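Local coordinates for protein putative Acetyltransferase (Pyrococcus horikoshii, PDB 3DDD) that binds coenzyme A and is probably a GNAT-family acyltransferase that moves an acyl group other than an amino-acyl one, at residues P27-D32 and L67-D72; G78-F81 and Q86-I89; G206-G211 and L229-L234. One frame throughout, in Å; residues are numbered along the deposited sequence.

Interaction 1 (P27-D32 and L67-D72)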
loop_
_atom_site.group_PDB
_atom_site.type_symbol
_atom_site.label_atom_id
_atom_site.label_comp_id
_atom_site.label_asym_id
_atom_site.label_seq_id
_atom_site.Cartn_x
_atom_site.Cartn_y
_atom_site.Cartn_z
ATOM N N PRO A 27 11.775 8.310 12.654
ATOM C CA PRO A 27 10.533 8.283 13.428
ATOM C C PRO A 27 10.232 9.576 14.209
ATOM O O PRO A 27 9.082 9.781 14.618
ATOM C CB PRO A 27 10.736 7.074 14.373
ATOM C CG PRO A 27 11.773 6.234 13.667
ATOM C CD PRO A 27 12.706 7.263 13.107
ATOM N N ASP A 28 11.212 10.453 14.404
ATOM C CA ASP A 28 10.887 11.758 15.002
ATOM C C ASP A 28 10.032 12.617 14.087
ATOM O O ASP A 28 9.465 13.581 14.558
ATOM C CB ASP A 28 12.126 12.570 15.381
ATOM C CG ASP A 28 13.095 11.787 16.265
ATOM O OD1 ASP A 28 12.643 10.873 17.016
ATOM O OD2 ASP A 28 14.313 12.090 16.189
ATOM N N ASP A 29 9.952 12.279 12.790
ATOM C CA ASP A 29 9.168 13.049 11.839
ATOM C C ASP A 29 7.709 12.562 11.658
ATOM O O ASP A 29 7.010 13.046 10.752
ATOM C CB ASP A 29 9.853 13.025 10.477
ATOM C CG ASP A 29 11.199 13.679 10.501
ATOM O OD1 ASP A 29 11.292 14.875 10.820
ATOM O OD2 ASP A 29 12.177 13.005 10.198
ATOM N N ILE A 30 7.253 11.638 12.513
ATOM C CA ILE A 30 5.946 10.984 12.311
ATOM C C ILE A 30 4.793 11.983 12.331
ATOM O O ILE A 30 3.897 11.914 11.492
ATOM C CB ILE A 30 5.700 9.822 13.338
ATOM C CG1 ILE A 30 6.550 8.607 12.972
ATOM C CG2 ILE A 30 4.236 9.335 13.344
ATOM C CD1 ILE A 30 5.930 7.753 11.893
ATOM N N GLU A 31 4.821 12.920 13.266
ATOM C CA GLU A 31 3.736 13.877 13.368
ATOM C C GLU A 31 3.648 14.724 12.089
ATOM O O GLU A 31 2.557 14.923 11.540
ATOM C CB GLU A 31 3.856 14.735 14.629
ATOM C CG GLU A 31 3.588 13.966 15.997
ATOM C CD GLU A 31 2.243 13.179 16.068
ATOM O OE1 GLU A 31 1.277 13.497 15.333
ATOM O OE2 GLU A 31 2.149 12.216 16.865
ATOM N N ASP A 32 4.792 15.193 11.600
ATOM C CA ASP A 32 4.808 15.950 10.353
ATOM C C ASP A 32 4.313 15.133 9.166
ATOM O O ASP A 32 3.575 15.639 8.324
ATOM C CB ASP A 32 6.214 16.514 10.070
ATOM C CG ASP A 32 6.617 17.589 11.060
ATOM O OD1 ASP A 32 5.745 18.033 11.848
ATOM O OD2 ASP A 32 7.789 18.015 11.026
ATOM N N LEU A 67 11.282 13.496 2.915
ATOM C CA LEU A 67 10.448 14.620 3.387
ATOM C C LEU A 67 10.989 15.916 2.819
ATOM O O LEU A 67 12.201 16.096 2.834
ATOM C CB LEU A 67 10.490 14.741 4.904
ATOM C CG LEU A 67 9.762 13.737 5.789
ATOM C CD1 LEU A 67 9.890 14.260 7.173
ATOM C CD2 LEU A 67 8.307 13.551 5.415
ATOM N N ALA A 68 10.098 16.792 2.326
ATOM C CA ALA A 68 10.459 18.097 1.734
ATOM C C ALA A 68 10.021 19.218 2.677
ATOM O O ALA A 68 8.888 19.248 3.148
ATOM C CB ALA A 68 9.810 18.278 0.373
ATOM N N PHE A 69 10.941 20.108 2.971
ATOM C CA PHE A 69 10.744 21.145 3.950
ATOM C C PHE A 69 11.013 22.474 3.266
ATOM O O PHE A 69 11.991 22.607 2.525
ATOM C CB PHE A 69 11.751 20.976 5.099
ATOM C CG PHE A 69 11.427 19.867 6.047
ATOM C CD1 PHE A 69 10.641 20.096 7.166
ATOM C CD2 PHE A 69 11.939 18.593 5.849
ATOM C CE1 PHE A 69 10.354 19.063 8.058
ATOM C CE2 PHE A 69 11.649 17.562 6.732
ATOM C CZ PHE A 69 10.865 17.798 7.835
ATOM N N LEU A 70 10.143 23.449 3.491
ATOM C CA LEU A 70 10.450 24.828 3.137
ATOM C C LEU A 70 10.611 25.578 4.441
ATOM O O LEU A 70 9.609 25.938 5.064
ATOM C CB LEU A 70 9.351 25.449 2.276
ATOM C CG LEU A 70 9.665 26.861 1.787
ATOM C CD1 LEU A 70 10.929 26.940 0.884
ATOM C CD2 LEU A 70 8.433 27.435 1.077
ATOM N N LYS A 71 11.866 25.745 4.872
ATOM C CA LYS A 71 12.210 26.454 6.112
ATOM C C LYS A 71 11.482 25.843 7.303
ATOM O O LYS A 71 10.629 26.496 7.920
ATOM C CB LYS A 71 11.849 27.947 6.040
ATOM C CG LYS A 71 12.884 28.859 5.387
ATOM C CD LYS A 71 12.337 30.276 5.208
ATOM C CE LYS A 71 11.119 30.321 4.249
ATOM N NZ LYS A 71 10.261 31.524 4.491
ATOM N N ASP A 72 11.794 24.593 7.608
ATOM C CA ASP A 72 11.248 23.929 8.796
ATOM C C ASP A 72 9.744 23.630 8.767
ATOM O O ASP A 72 9.249 22.920 9.640
ATOM C CB ASP A 72 11.602 24.711 10.075
ATOM C CG ASP A 72 13.097 25.063 10.163
ATOM O OD1 ASP A 72 13.909 24.496 9.384
ATOM O OD2 ASP A 72 13.449 25.927 11.009
#
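The carboxylate arm of Asp29 lies against one methyl of Leu67, and that touch carries the contact: Asp29 CB stands 3.5 Å from Leu67 CD1, and Asp29 CG is hardly farther from the same methyl. The two side chains run across each other at a slant, so CD1 meets the aliphatic root and the carboxyl carbon of the aspartate rather than its oxygens. Leu67 sends CG beside its own backbone N (chi1 -73°), and the nearly straight chi2 of -173° then carries CD1 forward to the start of helix 30-41.

Phe69, two residues on along the strand and on the same side as Leu67, brings its ring up edge first. Asp29 OD1 sits near the ring plane at 4.2 Å from Phe69 CZ, and Asp32 OD2 lies likewise at 4.1 Å from Phe69 CE1. Both carboxylates are turned steeply to the ring, that of Asp32 by 66°, and both oxygens face the slightly positive C-H rim, an approach that should be weakly favourable.

Asp29 is gripped beyond this pair: OD1 makes a salt bridge to Arg23 on strand 21-24, and OD2 accepts a hydrogen bond from the backbone N of Thr26. An alanine here would keep CB against Leu67 but is likely to leave Arg23 without its buried counter-charge and the N-H of Thr26 without this acceptor. Ile30, meanwhile, turns to helix 47-60. This is the helix-on-sheet packing of the N-terminal part of a GNAT fold, where the first helix leans on the early antiparallel strands.

Interaction 2 (G78-F81 and Q86-I89)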
loop_
_atom_site.group_PDB
_atom_site.type_symbol
_atom_site.label_atom_id
_atom_site.label_comp_id
_atom_site.label_asym_id
_atom_site.label_seq_id
_atom_site.Cartn_x
_atom_site.Cartn_y
_atom_site.Cartn_z
ATOM N N GLY A 78 7.088 11.280 0.514
ATOM C CA GLY A 78 6.845 10.069 -0.283
ATOM C C GLY A 78 7.700 8.920 0.196
ATOM O O GLY A 78 8.691 9.143 0.906
ATOM N N CYS A 79 7.324 7.690 -0.194
ATOM C CA CYS A 79 8.022 6.487 0.256
ATOM C C CYS A 79 8.265 5.466 -0.798
ATOM O O CYS A 79 7.501 5.336 -1.746
ATOM C CB CYS A 79 7.249 5.755 1.328
ATOM S SG CYS A 79 6.870 6.714 2.734
ATOM N N ILE A 80 9.367 4.747 -0.615
ATOM C CA ILE A 80 9.710 3.601 -1.451
ATOM C C ILE A 80 9.867 2.398 -0.502
ATOM O O ILE A 80 10.392 2.535 0.611
ATOM C CB ILE A 80 10.957 3.875 -2.350
ATOM C CG1 ILE A 80 11.121 2.755 -3.363
ATOM C CG2 ILE A 80 12.246 4.113 -1.551
ATOM C CD1 ILE A 80 12.005 3.077 -4.458
ATOM N N PHE A 81 9.291 1.272 -0.899
ATOM C CA PHE A 81 9.358 0.027 -0.144
ATOM C C PHE A 81 9.967 -1.048 -1.046
ATOM O O PHE A 81 9.439 -1.338 -2.108
ATOM C CB PHE A 81 7.959 -0.384 0.361
ATOM C CG PHE A 81 7.285 0.682 1.194
ATOM C CD1 PHE A 81 7.642 0.872 2.513
ATOM C CD2 PHE A 81 6.319 1.516 0.643
ATOM C CE1 PHE A 81 7.049 1.873 3.271
ATOM C CE2 PHE A 81 5.709 2.489 1.390
ATOM C CZ PHE A 81 6.064 2.677 2.701
ATOM N N GLN A 86 11.327 -5.983 -6.945
ATOM C CA GLN A 86 10.592 -4.757 -7.218
ATOM C C GLN A 86 10.571 -3.862 -5.982
ATOM O O GLN A 86 10.854 -4.305 -4.853
ATOM C CB GLN A 86 9.162 -5.101 -7.651
ATOM C CG GLN A 86 8.336 -5.801 -6.557
ATOM C CD GLN A 86 6.972 -6.240 -7.021
ATOM O OE1 GLN A 86 6.477 -5.783 -8.042
ATOM N NE2 GLN A 86 6.341 -7.117 -6.249
ATOM N N ALA A 87 10.259 -2.596 -6.210
ATOM C CA ALA A 87 9.931 -1.654 -5.122
ATOM C C ALA A 87 8.578 -1.064 -5.425
ATOM O O ALA A 87 8.184 -0.972 -6.591
ATOM C CB ALA A 87 10.967 -0.553 -4.996
ATOM N N TRP A 88 7.867 -0.692 -4.363
ATOM C CA TRP A 88 6.612 0.051 -4.461
ATOM C C TRP A 88 6.830 1.486 -4.019
ATOM O O TRP A 88 7.455 1.739 -2.999
ATOM C CB TRP A 88 5.517 -0.581 -3.568
ATOM C CG TRP A 88 4.225 -0.669 -4.252
ATOM C CD1 TRP A 88 3.192 0.231 -4.196
ATOM C CD2 TRP A 88 3.831 -1.666 -5.180
ATOM N NE1 TRP A 88 2.178 -0.175 -5.000
ATOM C CE2 TRP A 88 2.532 -1.345 -5.607
ATOM C CE3 TRP A 88 4.414 -2.847 -5.636
ATOM C CZ2 TRP A 88 1.856 -2.102 -6.526
ATOM C CZ3 TRP A 88 3.717 -3.617 -6.526
ATOM C CH2 TRP A 88 2.448 -3.256 -6.942
ATOM N N ILE A 89 6.318 2.437 -4.783
ATOM C CA ILE A 89 6.278 3.810 -4.294
ATOM C C ILE A 89 4.849 4.112 -3.825
ATOM O O ILE A 89 3.844 3.842 -4.536
ATOM C CB ILE A 89 6.820 4.822 -5.319
ATOM C CG1 ILE A 89 8.344 4.691 -5.396
ATOM C CG2 ILE A 89 6.482 6.263 -4.924
ATOM C CD1 ILE A 89 8.965 5.224 -6.686
#
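Phe81, Ile89 and Ile80 give up the most surface where strands 73-82 and 86-94 run antiparallel, their short axes 4.5 Å apart. Phe81 works through its backbone: paired with Trp88, it donates from Phe81 N to Trp88 O at 2.8 Å and takes Trp88 N on Phe81 O at the same 2.8 Å. Both bonds lie in the plane of the accepting carbonyl and are fairly straight, with N-H...O angles of 158° and 159°. The Phe81 ring slants past Trp88 O, CD2 lying 3.8 Å from that oxygen, while the indole on the same face swings away from it.

On the other face Ile80 and Ile89 form the non-hydrogen-bonded pair. With chi1 at -170°, Ile80 extends CG1 away from its own N and over the neighbouring strand, where it meets Ile89 CG1 at 3.9 Å and Ala87 CB at 3.7 Å. Helix 103-118 covers this face, Leu111 against Ile80, and Phe108 and Leu112 against Ile89.

Carbonyls take weaker C-H contacts as well, such as Ile89 CA to Cys79 O at 3.2 Å. Each strand thus uses its polar backbone on its neighbour, leaving hydrocarbon on the Ile80/Ile89 face and aromatic rings on the Phe81/Trp88 face. The chemistry implies a hairpin whose register is held by the backbone bonds and whose buried isoleucine face is covered by a helix, with coenzyme A about 8 Å from the Ile89 side chain.

Interaction 3 (G206-G211 and L229-L234). With EDO (1,2-ethanediol), chain D.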
loop_
_atom_site.group_PDB
_atom_site.type_symbol
_atom_site.label_atom_id
_atom_site.label_comp_id
_atom_site.label_asym_id
_atom_site.label_seq_id
_atom_site.Cartn_x
_atom_site.Cartn_y
_atom_site.Cartn_z
ATOM N N GLY A 206 -6.088 -14.450 4.719
ATOM C CA GLY A 206 -6.357 -13.028 4.726
ATOM C C GLY A 206 -5.789 -12.379 5.975
ATOM O O GLY A 206 -5.731 -13.010 7.039
ATOM N N LEU A 207 -5.342 -11.126 5.836
ATOM C CA LEU A 207 -4.799 -10.374 6.963
ATOM C C LEU A 207 -5.787 -9.277 7.303
ATOM O O LEU A 207 -6.213 -8.572 6.430
ATOM C CB LEU A 207 -3.444 -9.786 6.614
ATOM C CG LEU A 207 -2.703 -9.061 7.744
ATOM C CD1 LEU A 207 -2.202 -10.051 8.797
ATOM C CD2 LEU A 207 -1.548 -8.283 7.106
ATOM N N VAL A 208 -6.202 -9.190 8.558
ATOM C CA VAL A 208 -7.206 -8.221 8.968
ATOM C C VAL A 208 -6.544 -7.274 9.948
ATOM O O VAL A 208 -6.043 -7.702 10.980
ATOM C CB VAL A 208 -8.444 -8.909 9.615
ATOM C CG1 VAL A 208 -9.472 -7.877 10.054
ATOM C CG2 VAL A 208 -9.062 -9.855 8.649
ATOM N N TYR A 209 -6.524 -5.991 9.594
ATOM C CA TYR A 209 -5.954 -4.962 10.416
ATOM C C TYR A 209 -6.927 -3.818 10.444
ATOM O O TYR A 209 -7.246 -3.278 9.391
ATOM C CB TYR A 209 -4.612 -4.484 9.820
ATOM C CG TYR A 209 -4.000 -3.359 10.629
ATOM C CD1 TYR A 209 -3.612 -3.556 11.965
ATOM C CD2 TYR A 209 -3.837 -2.095 10.085
ATOM C CE1 TYR A 209 -3.046 -2.527 12.702
ATOM C CE2 TYR A 209 -3.304 -1.064 10.827
ATOM C CZ TYR A 209 -2.886 -1.287 12.121
ATOM O OH TYR A 209 -2.381 -0.219 12.833
ATOM N N ARG A 210 -7.399 -3.444 11.636
ATOM C CA ARG A 210 -8.449 -2.448 11.771
ATOM C C ARG A 210 -9.683 -2.854 10.936
ATOM O O ARG A 210 -10.201 -3.977 11.062
ATOM C CB ARG A 210 -7.916 -1.094 11.376
ATOM C CG ARG A 210 -6.609 -0.692 12.110
ATOM C CD ARG A 210 -6.791 -0.617 13.606
ATOM N NE ARG A 210 -5.638 -0.051 14.316
ATOM C CZ ARG A 210 -5.492 1.223 14.686
ATOM N NH1 ARG A 210 -6.418 2.146 14.420
ATOM N NH2 ARG A 210 -4.394 1.586 15.337
ATOM N N GLY A 211 -10.172 -1.997 10.066
ATOM C CA GLY A 211 -11.387 -2.385 9.338
ATOM C C GLY A 211 -11.050 -2.846 7.945
ATOM O O GLY A 211 -11.845 -2.674 7.019
ATOM N N LEU A 229 -15.809 -13.897 4.785
ATOM C CA LEU A 229 -16.923 -13.915 5.743
ATOM C C LEU A 229 -16.429 -13.825 7.190
ATOM O O LEU A 229 -17.003 -13.100 7.985
ATOM C CB LEU A 229 -17.788 -15.181 5.587
ATOM C CG LEU A 229 -18.630 -15.404 4.338
ATOM C CD1 LEU A 229 -19.171 -16.851 4.389
ATOM C CD2 LEU A 229 -19.774 -14.427 4.210
ATOM N N LYS A 230 -15.401 -14.593 7.528
ATOM C CA LYS A 230 -14.796 -14.567 8.864
ATOM C C LYS A 230 -14.109 -13.217 9.168
ATOM O O LYS A 230 -14.133 -12.729 10.300
ATOM C CB LYS A 230 -13.802 -15.728 9.016
ATOM C CG LYS A 230 -13.109 -15.864 10.387
ATOM C CD LYS A 230 -14.081 -16.067 11.550
ATOM C CE LYS A 230 -14.753 -17.426 11.500
ATOM N NZ LYS A 230 -15.950 -17.592 12.409
ATOM N N ALA A 231 -13.514 -12.624 8.146
ATOM C CA ALA A 231 -12.875 -11.314 8.257
ATOM C C ALA A 231 -13.915 -10.269 8.582
ATOM O O ALA A 231 -13.679 -9.396 9.410
ATOM C CB ALA A 231 -12.114 -10.960 6.957
ATOM N N PHE A 232 -15.078 -10.362 7.953
ATOM C CA PHE A 232 -16.153 -9.394 8.194
ATOM C C PHE A 232 -16.617 -9.503 9.654
ATOM O O PHE A 232 -16.890 -8.514 10.326
ATOM C CB PHE A 232 -17.323 -9.634 7.225
ATOM C CG PHE A 232 -18.362 -8.545 7.258
ATOM C CD1 PHE A 232 -19.317 -8.505 8.272
ATOM C CD2 PHE A 232 -18.372 -7.553 6.285
ATOM C CE1 PHE A 232 -20.241 -7.458 8.341
ATOM C CE2 PHE A 232 -19.305 -6.540 6.308
ATOM C CZ PHE A 232 -20.245 -6.479 7.344
ATOM N N GLN A 233 -16.704 -10.727 10.131
ATOM C CA GLN A 233 -17.062 -11.005 11.489
ATOM C C GLN A 233 -16.051 -10.395 12.455
ATOM O O GLN A 233 -16.425 -9.926 13.522
ATOM C CB GLN A 233 -17.125 -12.525 11.652
ATOM C CG GLN A 233 -17.475 -13.009 13.026
ATOM C CD GLN A 233 -17.353 -14.496 13.132
ATOM O OE1 GLN A 233 -17.541 -15.222 12.136
ATOM N NE2 GLN A 233 -17.039 -14.978 14.343
ATOM N N LEU A 234 -14.775 -10.375 12.063
ATOM C CA LEU A 234 -13.727 -9.765 12.870
ATOM C C LEU A 234 -13.475 -8.270 12.560
ATOM O O LEU A 234 -12.456 -7.703 12.945
ATOM C CB LEU A 234 -12.454 -10.587 12.757
ATOM C CG LEU A 234 -12.528 -12.060 13.200
ATOM C CD1 LEU A 234 -11.181 -12.737 13.033
ATOM C CD2 LEU A 234 -12.972 -12.182 14.611
HETATM C C1 EDO D . -6.987 -5.836 14.058
HETATM O O1 EDO D . -6.174 -4.676 14.117
HETATM C C2 EDO D . -8.369 -5.397 14.522
HETATM O O2 EDO D . -9.220 -6.544 14.530
#
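The end of strand 204-209 passes beside the last turn of helix 221-233 with Val208 and Ala231 as the nearest residues, their CA atoms 6.5 Å apart. Such a short separation is possible because the helix offers only a methyl there. Val208 CG2 reaches Ala231 CB at 3.7 Å, with the Ala231 CA just behind it.

The valine straddles the helix end. With CG1 anti to the backbone N (chi1 179°), CG2 is set beside that N and faces Ala231, while CG1 points along to the helix terminus, where it comes within 4.2 Å of Leu234 O. Leu234, the first residue to leave helical geometry, also covers part of the valine, though its side chain stays farther off. On the outer side of the last turn Lys230 NZ donates to Gln233 OE1 at 2.9 Å, coming in well to the side of the C=O direction and tilted 28° from the carbonyl plane.

Past the strand the chain turns at Arg210, whose CG lies 3.5 Å above the Tyr209 ring, over its centre. An ethanediol, probably from the crystallisation liquor, takes an almost straight hydrogen bond from Arg210 N to its O1, 3.0 Å long, close to Tyr209 CD1.

Strand 196-200 lies alongside: its Leu198 touches Val208, Lys230 and Leu234. From the other flank Ile213 of strand 212-218 touches Ala231, so the helix packs across three adjacent strands. Tyr209 points the opposite way, to helix 47-60, and there Arg210 makes a salt bridge with Glu48.

Overall arrangement
All three contacts are largely buried, but interaction 2 lies nearest the middle of the chain, its centre about 9 Å from the chain centre, against 21 Å for interaction 1 and 17 Å for interaction 3. Only interaction 2 joins strand to strand and is held by backbone hydrogen bonds; the other two set a helix against a strand through side chains. Interaction 1 mixes acidic groups with hydrocarbon, whereas interaction 3 is small and apolar, near a partly exposed helix end. Strands 65-70 and 73-82 are sheet neighbours, linking interactions 1 and 2 within the coenzyme A-binding GNAT range. Interaction 3 belongs to the second GNAT range, away from the annotated sites.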